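Local coordinates for iron-chelator utilization protein (Thermobifida fusca TM51, PDB 4YHB) that binds flavin-adenine dinucleotide and probably acts as a flavin-dependent reductase that helps release iron from siderophores, at residues A140-A151 with P217-E228; L45-H53 with L152-E160. All coordinates share one frame; numbering follows the deposited sequence.

Contact 1: residues A140-A151 with P217-E228; sequences ADHYVLLADETA and PKGRVFVWAGGE. With FAD (flavin-adenine dinucleotide), chain C.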
# COMPACT_ATOMS: atom_id res chain seq x y z
N ALA A 140 16.13 12.20 1.63
CA ALA A 140 16.79 11.90 2.88
C ALA A 140 18.04 11.09 2.58
O ALA A 140 18.20 10.58 1.48
CB ALA A 140 15.86 11.13 3.81
N ASP A 141 18.94 10.98 3.56
CA ASP A 141 20.14 10.18 3.38
C ASP A 141 19.87 8.73 3.72
O ASP A 141 20.41 7.82 3.10
CB ASP A 141 21.27 10.70 4.27
CG ASP A 141 21.78 12.06 3.81
OD1 ASP A 141 22.10 12.20 2.61
OD2 ASP A 141 21.83 12.98 4.64
N HIS A 142 19.03 8.51 4.72
CA HIS A 142 18.78 7.17 5.21
C HIS A 142 17.29 6.99 5.48
O HIS A 142 16.69 7.74 6.25
CB HIS A 142 19.60 6.92 6.47
CG HIS A 142 19.65 5.49 6.89
ND1 HIS A 142 20.82 4.84 7.20
CD2 HIS A 142 18.66 4.58 7.11
CE1 HIS A 142 20.56 3.60 7.57
NE2 HIS A 142 19.26 3.42 7.53
N TYR A 143 16.71 5.99 4.83
CA TYR A 143 15.30 5.70 4.97
C TYR A 143 15.09 4.48 5.83
O TYR A 143 15.68 3.43 5.58
CB TYR A 143 14.66 5.50 3.59
CG TYR A 143 14.74 6.70 2.68
CD1 TYR A 143 13.66 7.57 2.56
CD2 TYR A 143 15.88 6.97 1.95
CE1 TYR A 143 13.72 8.67 1.73
CE2 TYR A 143 15.96 8.08 1.12
CZ TYR A 143 14.87 8.92 1.01
OH TYR A 143 14.94 10.02 0.19
N VAL A 144 14.27 4.61 6.86
CA VAL A 144 13.89 3.49 7.70
C VAL A 144 12.44 3.11 7.40
O VAL A 144 11.53 3.91 7.61
CB VAL A 144 14.04 3.81 9.19
CG1 VAL A 144 13.61 2.61 10.03
CG2 VAL A 144 15.49 4.21 9.51
N LEU A 145 12.23 1.90 6.89
CA LEU A 145 10.89 1.48 6.47
C LEU A 145 10.38 0.28 7.26
O LEU A 145 11.08 -0.73 7.39
CB LEU A 145 10.90 1.15 4.98
CG LEU A 145 11.48 2.23 4.07
CD1 LEU A 145 11.85 1.61 2.75
CD2 LEU A 145 10.46 3.32 3.85
N LEU A 146 9.17 0.39 7.78
CA LEU A 146 8.51 -0.69 8.50
C LEU A 146 7.17 -0.97 7.83
O LEU A 146 6.43 -0.04 7.48
CB LEU A 146 8.33 -0.34 9.98
CG LEU A 146 9.61 0.07 10.72
CD1 LEU A 146 9.62 1.56 10.97
CD2 LEU A 146 9.75 -0.69 12.02
N ALA A 147 6.86 -2.24 7.61
CA ALA A 147 5.63 -2.58 6.90
C ALA A 147 5.23 -4.01 7.16
O ALA A 147 6.08 -4.90 7.16
CB ALA A 147 5.80 -2.34 5.38
N ASP A 148 3.94 -4.25 7.38
CA ASP A 148 3.42 -5.61 7.29
C ASP A 148 2.97 -5.80 5.83
O ASP A 148 3.23 -4.92 5.01
CB ASP A 148 2.30 -5.86 8.33
CG ASP A 148 0.95 -5.21 7.98
OD1 ASP A 148 0.81 -4.45 6.99
OD2 ASP A 148 -0.00 -5.47 8.74
N GLU A 149 2.31 -6.90 5.50
CA GLU A 149 2.09 -7.20 4.08
C GLU A 149 1.17 -6.20 3.34
O GLU A 149 1.28 -6.05 2.13
CB GLU A 149 1.55 -8.63 3.90
CG GLU A 149 0.33 -8.97 4.77
CD GLU A 149 0.70 -9.67 6.08
OE1 GLU A 149 1.63 -9.19 6.76
OE2 GLU A 149 0.08 -10.70 6.42
N THR A 150 0.30 -5.50 4.06
CA THR A 150 -0.59 -4.53 3.39
C THR A 150 0.16 -3.28 2.95
O THR A 150 -0.25 -2.61 1.99
CB THR A 150 -1.75 -4.07 4.30
OG1 THR A 150 -1.23 -3.38 5.45
CG2 THR A 150 -2.60 -5.24 4.73
N ALA A 151 1.25 -2.99 3.64
CA ALA A 151 2.05 -1.81 3.37
C ALA A 151 3.34 -2.15 2.62
O ALA A 151 4.07 -1.25 2.22
CB ALA A 151 2.36 -1.09 4.66
N PRO A 217 20.08 6.26 12.74
CA PRO A 217 21.21 6.38 11.80
C PRO A 217 21.74 7.82 11.66
O PRO A 217 21.14 8.77 12.18
CB PRO A 217 20.62 5.88 10.48
CG PRO A 217 19.16 6.05 10.60
CD PRO A 217 18.81 5.94 12.06
N LYS A 218 22.87 7.95 10.97
CA LYS A 218 23.49 9.24 10.74
C LYS A 218 22.85 9.96 9.55
O LYS A 218 22.15 9.34 8.75
CB LYS A 218 24.99 9.09 10.51
CG LYS A 218 25.76 8.57 11.72
CD LYS A 218 27.26 8.52 11.43
CE LYS A 218 28.04 9.58 12.19
NZ LYS A 218 28.24 9.21 13.63
N GLY A 219 23.09 11.26 9.44
CA GLY A 219 22.58 12.03 8.32
C GLY A 219 21.10 12.36 8.42
O GLY A 219 20.48 12.22 9.48
N ARG A 220 20.53 12.81 7.32
CA ARG A 220 19.11 13.14 7.28
C ARG A 220 18.30 11.85 7.17
O ARG A 220 18.41 11.12 6.18
CB ARG A 220 18.82 14.08 6.12
CG ARG A 220 17.60 14.96 6.33
CD ARG A 220 17.50 16.05 5.25
NE ARG A 220 18.67 16.92 5.21
CZ ARG A 220 18.67 18.15 4.69
NH1 ARG A 220 17.56 18.64 4.16
NH2 ARG A 220 19.77 18.89 4.69
N VAL A 221 17.50 11.57 8.20
CA VAL A 221 16.75 10.32 8.32
C VAL A 221 15.24 10.52 8.13
O VAL A 221 14.66 11.49 8.61
CB VAL A 221 16.98 9.68 9.71
CG1 VAL A 221 16.27 8.33 9.84
CG2 VAL A 221 18.47 9.52 9.97
N PHE A 222 14.61 9.60 7.41
CA PHE A 222 13.15 9.59 7.35
C PHE A 222 12.61 8.20 7.70
O PHE A 222 13.05 7.20 7.13
CB PHE A 222 12.65 10.03 5.99
CG PHE A 222 11.18 10.36 5.98
CD1 PHE A 222 10.24 9.37 5.72
CD2 PHE A 222 10.74 11.64 6.27
CE1 PHE A 222 8.88 9.67 5.73
CE2 PHE A 222 9.38 11.95 6.28
CZ PHE A 222 8.45 10.96 6.01
N VAL A 223 11.67 8.16 8.64
CA VAL A 223 11.08 6.90 9.09
C VAL A 223 9.67 6.77 8.53
O VAL A 223 8.84 7.66 8.70
CB VAL A 223 11.02 6.82 10.63
CG1 VAL A 223 10.44 5.47 11.06
CG2 VAL A 223 12.41 7.03 11.23
N TRP A 224 9.39 5.66 7.86
CA TRP A 224 8.06 5.43 7.30
C TRP A 224 7.55 4.08 7.77
O TRP A 224 8.23 3.07 7.61
CB TRP A 224 8.06 5.49 5.77
CG TRP A 224 6.67 5.44 5.14
CD1 TRP A 224 5.89 6.51 4.79
CD2 TRP A 224 5.91 4.27 4.79
NE1 TRP A 224 4.70 6.08 4.24
CE2 TRP A 224 4.68 4.71 4.23
CE3 TRP A 224 6.14 2.89 4.90
CZ2 TRP A 224 3.69 3.83 3.78
CZ3 TRP A 224 5.14 2.00 4.45
CH2 TRP A 224 3.94 2.48 3.89
N ALA A 225 6.36 4.06 8.35
CA ALA A 225 5.77 2.81 8.82
C ALA A 225 4.32 2.72 8.36
O ALA A 225 3.58 3.70 8.42
CB ALA A 225 5.86 2.70 10.33
N GLY A 226 3.93 1.53 7.89
CA GLY A 226 2.57 1.29 7.45
C GLY A 226 2.17 -0.11 7.86
O GLY A 226 3.00 -1.01 7.91
N GLY A 227 0.90 -0.31 8.15
CA GLY A 227 0.44 -1.62 8.57
C GLY A 227 -0.76 -1.51 9.48
O GLY A 227 -1.55 -0.58 9.35
N GLU A 228 -0.89 -2.45 10.40
CA GLU A 228 -2.09 -2.56 11.23
C GLU A 228 -2.12 -1.42 12.24
O GLU A 228 -1.13 -1.15 12.92
CB GLU A 228 -2.15 -3.92 11.92
CG GLU A 228 -3.55 -4.37 12.35
CD GLU A 228 -3.95 -3.84 13.72
OE1 GLU A 228 -3.07 -3.33 14.45
OE2 GLU A 228 -5.15 -3.93 14.05
PA FAD C . -12.33 -5.81 4.82
O1A FAD C . -13.81 -5.96 4.46
O2A FAD C . -11.89 -4.30 4.84
O5B FAD C . -12.13 -6.31 6.34
C5B FAD C . -12.75 -7.47 6.78
C4B FAD C . -11.93 -8.08 7.94
O4B FAD C . -10.69 -8.57 7.51
C3B FAD C . -11.66 -7.11 9.01
O3B FAD C . -11.78 -7.81 10.20
C2B FAD C . -10.31 -6.71 8.79
O2B FAD C . -9.60 -6.39 9.98
C1B FAD C . -9.69 -7.90 8.20
N9A FAD C . -8.59 -7.64 7.28
C8A FAD C . -8.52 -6.66 6.36
N7A FAD C . -7.37 -6.77 5.69
C5A FAD C . -6.72 -7.86 6.16
C6A FAD C . -5.50 -8.47 5.86
N6A FAD C . -4.67 -7.94 4.84
N1A FAD C . -5.12 -9.57 6.54
C2A FAD C . -5.91 -10.09 7.51
N3A FAD C . -7.08 -9.53 7.82
C4A FAD C . -7.49 -8.41 7.17
N1 FAD C . -3.75 -3.97 1.05
C2 FAD C . -3.16 -4.76 0.15
O2 FAD C . -3.32 -5.97 0.21
N3 FAD C . -2.39 -4.18 -0.81
C4 FAD C . -2.21 -2.84 -0.89
O4 FAD C . -1.52 -2.38 -1.78
C4X FAD C . -2.81 -1.99 0.04
N5 FAD C . -2.67 -0.61 0.03
C5X FAD C . -3.30 0.15 0.95
C6 FAD C . -3.16 1.54 0.93
C7 FAD C . -3.73 2.25 1.78
C7M FAD C . -3.50 3.77 1.65
C8 FAD C . -4.47 1.87 2.70
C8M FAD C . -5.13 2.78 3.70
C9 FAD C . -4.72 0.54 2.86
C9A FAD C . -4.13 -0.55 1.96
N10 FAD C . -4.25 -1.87 1.96
C10 FAD C . -3.61 -2.61 1.03
C1' FAD C . -5.07 -2.53 3.00
C2' FAD C . -6.46 -2.83 2.53
O2' FAD C . -7.10 -1.66 2.20
C3' FAD C . -7.21 -3.59 3.69
O3' FAD C . -6.45 -4.71 4.00
C4' FAD C . -8.66 -3.89 3.43
O4' FAD C . -9.31 -4.09 4.61
C5' FAD C . -8.88 -5.15 2.58
O5' FAD C . -10.18 -5.24 2.05
P FAD C . -11.01 -6.52 2.45
O1P FAD C . -12.37 -6.26 1.76
O2P FAD C . -10.07 -7.71 2.12
O3P FAD C . -11.53 -6.85 3.91
O HOH W 1 22.94 7.21 6.83
O HOH W 2 1.22 -4.65 11.40

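Contact 2: residues L45-H53 with L152-E160; sequences LRSDNFADH and LPAAARRIE. With ZN (zinc ion), chain D; FAD (flavin-adenine dinucleotide), chain C.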
# COMPACT_ATOMS: atom_id res chain seq x y z
N LEU A 45 -4.45 8.60 -16.32
CA LEU A 45 -4.07 8.16 -14.98
C LEU A 45 -2.64 8.62 -14.66
O LEU A 45 -1.77 8.55 -15.52
CB LEU A 45 -4.19 6.64 -14.84
CG LEU A 45 -3.90 6.02 -13.46
CD1 LEU A 45 -4.93 6.47 -12.45
CD2 LEU A 45 -3.85 4.49 -13.54
N ARG A 46 -2.43 9.11 -13.45
CA ARG A 46 -1.11 9.54 -12.98
C ARG A 46 -0.73 8.90 -11.64
O ARG A 46 -1.59 8.65 -10.80
CB ARG A 46 -1.05 11.06 -12.80
CG ARG A 46 -1.36 11.89 -14.02
CD ARG A 46 -1.18 13.37 -13.68
NE ARG A 46 0.14 13.62 -13.10
CZ ARG A 46 0.49 14.75 -12.48
NH1 ARG A 46 -0.40 15.72 -12.33
NH2 ARG A 46 1.72 14.89 -11.99
N SER A 47 0.56 8.67 -11.43
CA SER A 47 1.06 8.28 -10.12
C SER A 47 2.51 8.73 -9.99
O SER A 47 3.38 8.22 -10.69
CB SER A 47 0.95 6.77 -9.90
OG SER A 47 1.54 6.41 -8.65
N ASP A 48 2.76 9.68 -9.10
CA ASP A 48 4.10 10.25 -9.00
C ASP A 48 4.91 9.74 -7.80
O ASP A 48 6.14 9.87 -7.79
CB ASP A 48 4.00 11.78 -8.93
CG ASP A 48 3.54 12.39 -10.23
OD1 ASP A 48 4.33 12.38 -11.19
OD2 ASP A 48 2.38 12.84 -10.31
N ASN A 49 4.25 9.17 -6.80
CA ASN A 49 4.97 8.82 -5.58
C ASN A 49 4.59 7.45 -4.99
O ASN A 49 3.55 6.89 -5.33
CB ASN A 49 4.77 9.92 -4.54
CG ASN A 49 5.51 11.19 -4.91
OD1 ASN A 49 6.74 11.28 -4.76
ND2 ASN A 49 4.78 12.18 -5.43
N PHE A 50 5.43 6.95 -4.09
CA PHE A 50 5.42 5.54 -3.69
C PHE A 50 4.17 5.10 -2.94
O PHE A 50 3.77 3.94 -3.04
CB PHE A 50 6.65 5.22 -2.84
CG PHE A 50 6.57 5.72 -1.42
CD1 PHE A 50 6.18 4.87 -0.40
CD2 PHE A 50 6.89 7.03 -1.12
CE1 PHE A 50 6.10 5.32 0.91
CE2 PHE A 50 6.81 7.49 0.18
CZ PHE A 50 6.42 6.64 1.20
N ALA A 51 3.55 5.99 -2.18
CA ALA A 51 2.38 5.58 -1.41
C ALA A 51 1.06 5.94 -2.09
O ALA A 51 -0.00 5.83 -1.46
CB ALA A 51 2.43 6.19 -0.01
N ASP A 52 1.12 6.36 -3.36
CA ASP A 52 -0.10 6.63 -4.13
C ASP A 52 -1.04 5.43 -4.06
O ASP A 52 -0.60 4.28 -4.13
CB ASP A 52 0.21 6.93 -5.59
CG ASP A 52 0.88 8.28 -5.80
OD1 ASP A 52 1.00 9.06 -4.83
OD2 ASP A 52 1.26 8.55 -6.96
N HIS A 53 -2.34 5.68 -3.90
CA HIS A 53 -3.29 4.58 -3.81
C HIS A 53 -4.62 4.92 -4.44
O HIS A 53 -5.04 6.08 -4.49
CB HIS A 53 -3.50 4.17 -2.34
CG HIS A 53 -3.86 5.31 -1.45
ND1 HIS A 53 -2.92 6.20 -0.96
CD2 HIS A 53 -5.05 5.72 -0.96
CE1 HIS A 53 -3.51 7.10 -0.20
NE2 HIS A 53 -4.81 6.84 -0.19
N LEU A 152 3.60 -3.44 2.41
CA LEU A 152 4.78 -3.86 1.66
C LEU A 152 4.81 -3.34 0.21
O LEU A 152 5.88 -2.96 -0.28
CB LEU A 152 4.91 -5.40 1.68
CG LEU A 152 6.06 -6.03 0.89
CD1 LEU A 152 7.41 -5.40 1.27
CD2 LEU A 152 6.10 -7.55 1.08
N PRO A 153 3.65 -3.30 -0.48
CA PRO A 153 3.71 -2.75 -1.84
C PRO A 153 4.26 -1.33 -1.92
O PRO A 153 5.11 -1.05 -2.78
CB PRO A 153 2.25 -2.78 -2.30
CG PRO A 153 1.67 -3.97 -1.56
CD PRO A 153 2.33 -3.92 -0.20
N ALA A 154 3.77 -0.44 -1.06
CA ALA A 154 4.26 0.93 -1.03
C ALA A 154 5.74 0.96 -0.62
O ALA A 154 6.52 1.65 -1.25
CB ALA A 154 3.42 1.78 -0.08
N ALA A 155 6.10 0.23 0.43
CA ALA A 155 7.50 0.19 0.88
C ALA A 155 8.44 -0.34 -0.21
O ALA A 155 9.52 0.22 -0.43
CB ALA A 155 7.64 -0.66 2.15
N ALA A 156 8.03 -1.40 -0.89
CA ALA A 156 8.85 -1.99 -1.95
C ALA A 156 8.98 -1.03 -3.13
O ALA A 156 10.06 -0.91 -3.72
CB ALA A 156 8.26 -3.32 -2.41
N ARG A 157 7.89 -0.34 -3.47
CA ARG A 157 7.94 0.65 -4.54
C ARG A 157 8.93 1.76 -4.19
O ARG A 157 9.70 2.19 -5.03
CB ARG A 157 6.56 1.26 -4.82
CG ARG A 157 6.64 2.38 -5.85
CD ARG A 157 5.29 2.87 -6.31
NE ARG A 157 5.42 4.06 -7.16
CZ ARG A 157 4.39 4.74 -7.66
NH1 ARG A 157 3.15 4.33 -7.40
NH2 ARG A 157 4.60 5.82 -8.41
N ARG A 158 8.89 2.21 -2.94
CA ARG A 158 9.82 3.21 -2.44
C ARG A 158 11.27 2.74 -2.58
O ARG A 158 12.11 3.44 -3.16
CB ARG A 158 9.51 3.52 -0.98
CG ARG A 158 10.49 4.47 -0.29
CD ARG A 158 10.57 5.76 -1.05
NE ARG A 158 10.58 6.93 -0.18
CZ ARG A 158 10.83 8.15 -0.64
NH1 ARG A 158 11.09 8.32 -1.93
NH2 ARG A 158 10.82 9.20 0.18
N ILE A 159 11.55 1.55 -2.06
CA ILE A 159 12.89 0.99 -2.14
C ILE A 159 13.40 0.90 -3.58
O ILE A 159 14.54 1.25 -3.86
CB ILE A 159 12.94 -0.40 -1.49
CG1 ILE A 159 12.80 -0.26 0.02
CG2 ILE A 159 14.23 -1.09 -1.80
CD1 ILE A 159 12.69 -1.58 0.76
N GLU A 160 12.55 0.46 -4.50
CA GLU A 160 13.01 0.23 -5.86
C GLU A 160 13.19 1.55 -6.63
O GLU A 160 13.84 1.57 -7.67
CB GLU A 160 12.06 -0.73 -6.58
CG GLU A 160 12.17 -2.15 -5.99
CD GLU A 160 11.41 -3.22 -6.76
OE1 GLU A 160 10.43 -2.88 -7.47
OE2 GLU A 160 11.81 -4.41 -6.63
ZN ZN D . -6.05 8.07 1.11
PA FAD C . -12.33 -5.81 4.82
O1A FAD C . -13.81 -5.96 4.46
O2A FAD C . -11.89 -4.30 4.84
O5B FAD C . -12.13 -6.31 6.34
C5B FAD C . -12.75 -7.47 6.78
C4B FAD C . -11.93 -8.08 7.94
O4B FAD C . -10.69 -8.57 7.51
C3B FAD C . -11.66 -7.11 9.01
O3B FAD C . -11.78 -7.81 10.20
C2B FAD C . -10.31 -6.71 8.79
O2B FAD C . -9.60 -6.39 9.98
C1B FAD C . -9.69 -7.90 8.20
N9A FAD C . -8.59 -7.64 7.28
C8A FAD C . -8.52 -6.66 6.36
N7A FAD C . -7.37 -6.77 5.69
C5A FAD C . -6.72 -7.86 6.16
C6A FAD C . -5.50 -8.47 5.86
N6A FAD C . -4.67 -7.94 4.84
N1A FAD C . -5.12 -9.57 6.54
C2A FAD C . -5.91 -10.09 7.51
N3A FAD C . -7.08 -9.53 7.82
C4A FAD C . -7.49 -8.41 7.17
N1 FAD C . -3.75 -3.97 1.05
C2 FAD C . -3.16 -4.76 0.15
O2 FAD C . -3.32 -5.97 0.21
N3 FAD C . -2.39 -4.18 -0.81
C4 FAD C . -2.21 -2.84 -0.89
O4 FAD C . -1.52 -2.38 -1.78
C4X FAD C . -2.81 -1.99 0.04
N5 FAD C . -2.67 -0.61 0.03
C5X FAD C . -3.30 0.15 0.95
C6 FAD C . -3.16 1.54 0.93
C7 FAD C . -3.73 2.25 1.78
C7M FAD C . -3.50 3.77 1.65
C8 FAD C . -4.47 1.87 2.70
C8M FAD C . -5.13 2.78 3.70
C9 FAD C . -4.72 0.54 2.86
C9A FAD C . -4.13 -0.55 1.96
N10 FAD C . -4.25 -1.87 1.96
C10 FAD C . -3.61 -2.61 1.03
C1' FAD C . -5.07 -2.53 3.00
C2' FAD C . -6.46 -2.83 2.53
O2' FAD C . -7.10 -1.66 2.20
C3' FAD C . -7.21 -3.59 3.69
O3' FAD C . -6.45 -4.71 4.00
C4' FAD C . -8.66 -3.89 3.43
O4' FAD C . -9.31 -4.09 4.61
C5' FAD C . -8.88 -5.15 2.58
O5' FAD C . -10.18 -5.24 2.05
P FAD C . -11.01 -6.52 2.45
O1P FAD C . -12.37 -6.26 1.76
O2P FAD C . -10.07 -7.71 2.12
O3P FAD C . -11.53 -6.85 3.91
O HOH W 3 7.19 7.23 -7.94
O HOH W 4 -4.47 9.56 1.23
O HOH W 5 -6.82 9.16 -0.73
O HOH W 6 -7.68 6.66 0.80

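Contact 1: residues A140-A151 with P217-E228
W224 N gives to V144 O at 2.8 Å and 172°, the straightest of the bonds that pair strands 142-147 and 221-226 as parallel neighbours in the sheet. The bonds alternate from strand to strand: F222 N gives to H142 O, V144 N to F222 O, L146 N to W224 O and G226 N to L146 O. At the entry end R220 O takes two donors, D141 N at 2.7 Å and H142 N. D141 answers through its side chain: OD2 uses its anti lone pair to accept R220 N at 3.0 Å.

Apolar side chains meet on both faces of the pair. On one, L146 CB meets A225 CB and V144 CB meets V223 CG2. P217 CB sits over the H142 ring, 3.6 Å from its centroid, a CH-pi contact. With CG anti to the backbone N (chi1 -168°), the H142 ring turns one face to P217, and NE2 bonds to T169. On the other face L145 CD2 touches W224 CB, and A151 CB lies at the edge of the indole, 4.0 Å from W224 CH2.

At the exit end D148 OD1 accepts from T150 N, closing an Asx turn, and also from T150 OG1, and packs 3.3 Å from G227 CA. OD2 takes W256 NE1 and a water that also meets E228 N. Replacing D148 with an alanine would probably leave T150 OG1 and W256 NE1 without their acceptor and free the turn to shift. G226, without a side chain, lets A151 CB come to 3.3 Å from G226 O. T150 O lies 3.3 Å from FAD C4X. Backbone bonds set the register, apolar side chains line the middle, and polar groups lie at both ends, the D148-T150 turn being the one beside the flavin.

Contact 2: residues L45-H53 with L152-E160
Three hydrogen bonds meet at S47 OG. NH1 and NH2 of R157 both give to it, at 2.9 Å and 3.1 Å, and the oxygen lies in the guanidinium plane. S47 OG donates to D52 OD2 at 2.7 Å. That carboxylate oxygen also accepts N49 N, which comes from above its plane in a nearly straight bond of 177°.

R157 is extended, with CG anti to the backbone N (chi1 174°), and its aliphatic part runs past F50, CD lying 3.7 Å from F50 CA. N49 O sits over the centre of one guanidinium face, 3.3 Å from R157 CZ, but the angles are too poor for a bond. NH1 also bonds to V91 O, and NE forms a salt bridge with E161. A water links R157 NH2 to D48 O. Several partners therefore fix the rotation of this buried group.

R158 CD lies over one face of the F50 ring, 4.2 Å from its centroid, a CH-pi contact, and the guanidinium is only 8° from parallel. A51 CB lies over the rim of the opposite face. A154 O lies at the ring edge, 3.3 Å from F50 CD1. F50 O is buried without a polar partner.

The loop leads into strand 53-57 of the barrel. There H53 NE2 binds the zinc ion with H265, H266 and three waters, and the flavin methyl C7M lies over its ring. A155, R158 and I159 pack on strand 142-147 and F50 also meets W224 of strand 221-226, so helix and loop both lie against the parallel sheet.

In the fold
Contact 1 is mostly core: two adjacent strands of the parallel sheet in the C-terminal part. Contact 2 is partly buried and joins that part to the loop before barrel strand 53-57. Strand 142-147 leads through the turn at 148-151 into helix 152-161, so the two contacts are continuous in the chain. They also touch: L145 packs on I159, and the rings of W224 and F50 meet edge-to-face. Contact 1 depends on regular backbone bonds and apolar side chains. Contact 2 has no strand pairing and relies on arginines, a serine and one aromatic ring. Both reach FAD, contact 1 through T150 and contact 2 through H53 and P153.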